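Local coordinates for Lin2722 protein (Listeria innocua, PDB 3DS8) that is of unknown function but has an alpha/beta hydrolase fold and is probably a serine hydrolase, at residues K234-W237 with F238-F242. Numbering follows the deposited sequence.
Sequences KTYW and FLEKF
F242 lays its CB over one face of the W237 indole, 3.9 Å from the centroid of the six-membered ring and only 13° off its normal. Its phenyl ring lies oblique to the indole, planes 46° apart, CD1 3.7 Å from W237 CZ2. The opposite face of the indole carries the ammonium end of K234, with NZ offset toward the rim. W237 holds CG anti to its backbone N (chi1 169°), which sets the indole against F238 N, CE3 its nearest ring atom; CZ3 meets the edge of the F238 ring at CD1. Next to it, Y236 crosses E240, one turn on, at about a right angle: E240 CB sits over the tyrosine face, CG packs on CE1 at 3.6 Å, and the bend at chi2 leads the carboxylate on to a salt bridge with R59. K241 approaches obliquely at the hydroxyl end, on the same side of the ring plane as E240, its CE 3.5 Å from Y236 OH. These groups belong to the C-terminal turns of helix 229-240, the crossover helix between parallel strands 209-216 and 248-250 of the alpha/beta hydrolase sheet, and to residues just after it. T235 and L239 lie side by side, CG2 to CD1 3.8 Å, on the buried flank facing strands 95-101 and 123-130, while F238 and F242 pack on strands 173-180 and 209-216. As the helix ends, W237 O accepts two bonds, from K241 N at 2.9 Å and F242 N at 2.8 Å, the latter an i to i+5 link that brings F242 back beneath the indole.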
ATOM      1  N   LYS A 234      -2.607 -12.904   3.331  1.00 15.45           N
ATOM      2  CA  LYS A 234      -3.739 -12.060   2.909  1.00 15.83           C
ATOM      3  C   LYS A 234      -3.385 -11.266   1.637  1.00 15.31           C
ATOM      4  O   LYS A 234      -4.219 -11.094   0.745  1.00 14.73           O
ATOM      5  CB  LYS A 234      -4.189 -11.175   4.061  1.00 16.73           C
ATOM      6  CG  LYS A 234      -5.566 -10.562   3.847  1.00 19.63           C
ATOM      7  CD  LYS A 234      -6.697 -11.523   4.049  1.00 21.33           C
ATOM      8  CE  LYS A 234      -8.047 -10.866   3.734  1.00 23.25           C
ATOM      9  NZ  LYS A 234      -9.216 -11.809   3.807  1.00 24.90           N
ATOM     10  N   THR A 235      -2.135 -10.794   1.580  1.00 14.76           N
ATOM     11  CA  THR A 235      -1.631 -10.058   0.462  1.00 15.10           C
ATOM     12  C   THR A 235      -1.600 -10.946  -0.788  1.00 15.00           C
ATOM     13  O   THR A 235      -2.046 -10.550  -1.863  1.00 14.17           O
ATOM     14  CB  THR A 235      -0.243  -9.409   0.789  1.00 16.18           C
ATOM     15  OG1 THR A 235      -0.415  -8.446   1.839  1.00 14.59           O
ATOM     16  CG2 THR A 235       0.310  -8.680  -0.405  1.00 16.60           C
ATOM     17  N   TYR A 236      -1.035 -12.149  -0.665  1.00 14.43           N
ATOM     18  CA  TYR A 236      -1.092 -13.091  -1.775  1.00 13.97           C
ATOM     19  C   TYR A 236      -2.512 -13.286  -2.252  1.00 14.14           C
ATOM     20  O   TYR A 236      -2.781 -13.199  -3.459  1.00 13.83           O
ATOM     21  CB  TYR A 236      -0.489 -14.440  -1.384  1.00 14.95           C
ATOM     22  CG  TYR A 236      -0.765 -15.504  -2.408  1.00 14.10           C
ATOM     23  CD1 TYR A 236      -0.018 -15.567  -3.633  1.00 13.68           C
ATOM     24  CD2 TYR A 236      -1.779 -16.426  -2.204  1.00 13.10           C
ATOM     25  CE1 TYR A 236      -0.269 -16.510  -4.549  1.00 14.51           C
ATOM     26  CE2 TYR A 236      -2.066 -17.374  -3.151  1.00 16.27           C
ATOM     27  CZ  TYR A 236      -1.310 -17.415  -4.322  1.00 14.86           C
ATOM     28  OH  TYR A 236      -1.567 -18.402  -5.236  1.00 15.50           O
ATOM     29  N   TRP A 237      -3.421 -13.581  -1.314  1.00 12.96           N
ATOM     30  CA  TRP A 237      -4.830 -13.786  -1.656  1.00 13.69           C
ATOM     31  C   TRP A 237      -5.383 -12.607  -2.430  1.00 12.82           C
ATOM     32  O   TRP A 237      -6.040 -12.794  -3.437  1.00 14.08           O
ATOM     33  CB  TRP A 237      -5.671 -14.024  -0.395  1.00 15.15           C
ATOM     34  CG  TRP A 237      -7.136 -13.985  -0.665  1.00 15.98           C
ATOM     35  CD1 TRP A 237      -7.879 -14.969  -1.168  1.00 18.25           C
ATOM     36  CD2 TRP A 237      -8.005 -12.895  -0.433  1.00 17.96           C
ATOM     37  NE1 TRP A 237      -9.184 -14.563  -1.306  1.00 19.16           N
ATOM     38  CE2 TRP A 237      -9.290 -13.293  -0.854  1.00 18.98           C
ATOM     39  CE3 TRP A 237      -7.837 -11.616   0.090  1.00 17.20           C
ATOM     40  CZ2 TRP A 237     -10.375 -12.462  -0.782  1.00 19.94           C
ATOM     41  CZ3 TRP A 237      -8.931 -10.803   0.161  1.00 19.13           C
ATOM     42  CH2 TRP A 237     -10.185 -11.248  -0.255  1.00 18.33           C
ATOM     43  N   PHE A 238      -5.124 -11.382  -1.943  1.00 13.56           N
ATOM     44  CA  PHE A 238      -5.683 -10.209  -2.593  1.00 13.25           C
ATOM     45  C   PHE A 238      -5.091 -10.003  -3.986  1.00 13.52           C
ATOM     46  O   PHE A 238      -5.795  -9.676  -4.948  1.00 12.94           O
ATOM     47  CB  PHE A 238      -5.406  -9.005  -1.718  1.00 13.51           C
ATOM     48  CG  PHE A 238      -6.184  -7.788  -2.082  1.00 12.25           C
ATOM     49  CD1 PHE A 238      -7.567  -7.763  -1.916  1.00 14.77           C
ATOM     50  CD2 PHE A 238      -5.538  -6.649  -2.556  1.00 13.52           C
ATOM     51  CE1 PHE A 238      -8.285  -6.575  -2.163  1.00 14.11           C
ATOM     52  CE2 PHE A 238      -6.231  -5.490  -2.811  1.00 15.66           C
ATOM     53  CZ  PHE A 238      -7.598  -5.450  -2.612  1.00 13.75           C
ATOM     54  N   LEU A 239      -3.794 -10.269  -4.118  1.00 13.13           N
ATOM     55  CA  LEU A 239      -3.098 -10.059  -5.390  1.00 14.16           C
ATOM     56  C   LEU A 239      -3.367 -11.138  -6.406  1.00 14.36           C
ATOM     57  O   LEU A 239      -3.386 -10.849  -7.596  1.00 15.95           O
ATOM     58  CB  LEU A 239      -1.573  -9.921  -5.186  1.00 13.64           C
ATOM     59  CG  LEU A 239      -1.019  -8.737  -4.395  1.00 15.11           C
ATOM     60  CD1 LEU A 239       0.513  -8.920  -4.162  1.00 15.77           C
ATOM     61  CD2 LEU A 239      -1.356  -7.404  -5.103  1.00 17.17           C
ATOM     62  N   GLU A 240      -3.562 -12.376  -5.966  1.00 14.77           N
ATOM     63  CA  GLU A 240      -3.577 -13.481  -6.903  1.00 15.17           C
ATOM     64  C   GLU A 240      -4.884 -14.249  -6.976  1.00 15.56           C
ATOM     65  O   GLU A 240      -5.079 -14.954  -7.935  1.00 15.87           O
ATOM     66  CB  GLU A 240      -2.420 -14.435  -6.594  1.00 15.49           C
ATOM     67  CG  GLU A 240      -1.038 -13.782  -6.752  1.00 15.83           C
ATOM     68  CD  GLU A 240      -0.765 -13.184  -8.115  1.00 16.66           C
ATOM     69  OE1 GLU A 240      -1.259 -13.730  -9.109  1.00 20.41           O
ATOM     70  OE2 GLU A 240      -0.028 -12.161  -8.154  1.00 19.42           O
ATOM     71  N   LYS A 241      -5.741 -14.137  -5.972  1.00 15.55           N
ATOM     72  CA  LYS A 241      -6.977 -14.952  -5.878  1.00 16.77           C
ATOM     73  C   LYS A 241      -8.235 -14.111  -5.906  1.00 17.38           C
ATOM     74  O   LYS A 241      -9.223 -14.494  -6.564  1.00 17.71           O
ATOM     75  CB  LYS A 241      -6.954 -15.814  -4.616  1.00 17.80           C
ATOM     76  CG  LYS A 241      -5.822 -16.810  -4.585  1.00 20.03           C
ATOM     77  CD  LYS A 241      -5.916 -17.760  -5.737  1.00 23.74           C
ATOM     78  CE  LYS A 241      -4.980 -18.947  -5.622  1.00 27.01           C
ATOM     79  NZ  LYS A 241      -5.352 -19.998  -6.576  1.00 30.08           N
ATOM     80  N   PHE A 242      -8.203 -12.968  -5.231  1.00 16.70           N
ATOM     81  CA  PHE A 242      -9.353 -12.086  -5.161  1.00 17.04           C
ATOM     82  C   PHE A 242      -9.642 -11.460  -6.525  1.00 17.85           C
ATOM     83  O   PHE A 242      -8.781 -10.808  -7.122  1.00 16.70           O
ATOM     84  CB  PHE A 242      -9.146 -10.990  -4.121  1.00 16.68           C
ATOM     85  CG  PHE A 242     -10.292  -9.996  -4.072  1.00 16.77           C
ATOM     86  CD1 PHE A 242     -11.514 -10.380  -3.614  1.00 15.54           C
ATOM     87  CD2 PHE A 242     -10.119  -8.687  -4.519  1.00 16.93           C
ATOM     88  CE1 PHE A 242     -12.594  -9.484  -3.576  1.00 17.74           C
ATOM     89  CE2 PHE A 242     -11.196  -7.778  -4.496  1.00 17.73           C
ATOM     90  CZ  PHE A 242     -12.419  -8.181  -4.011  1.00 17.11           C
TER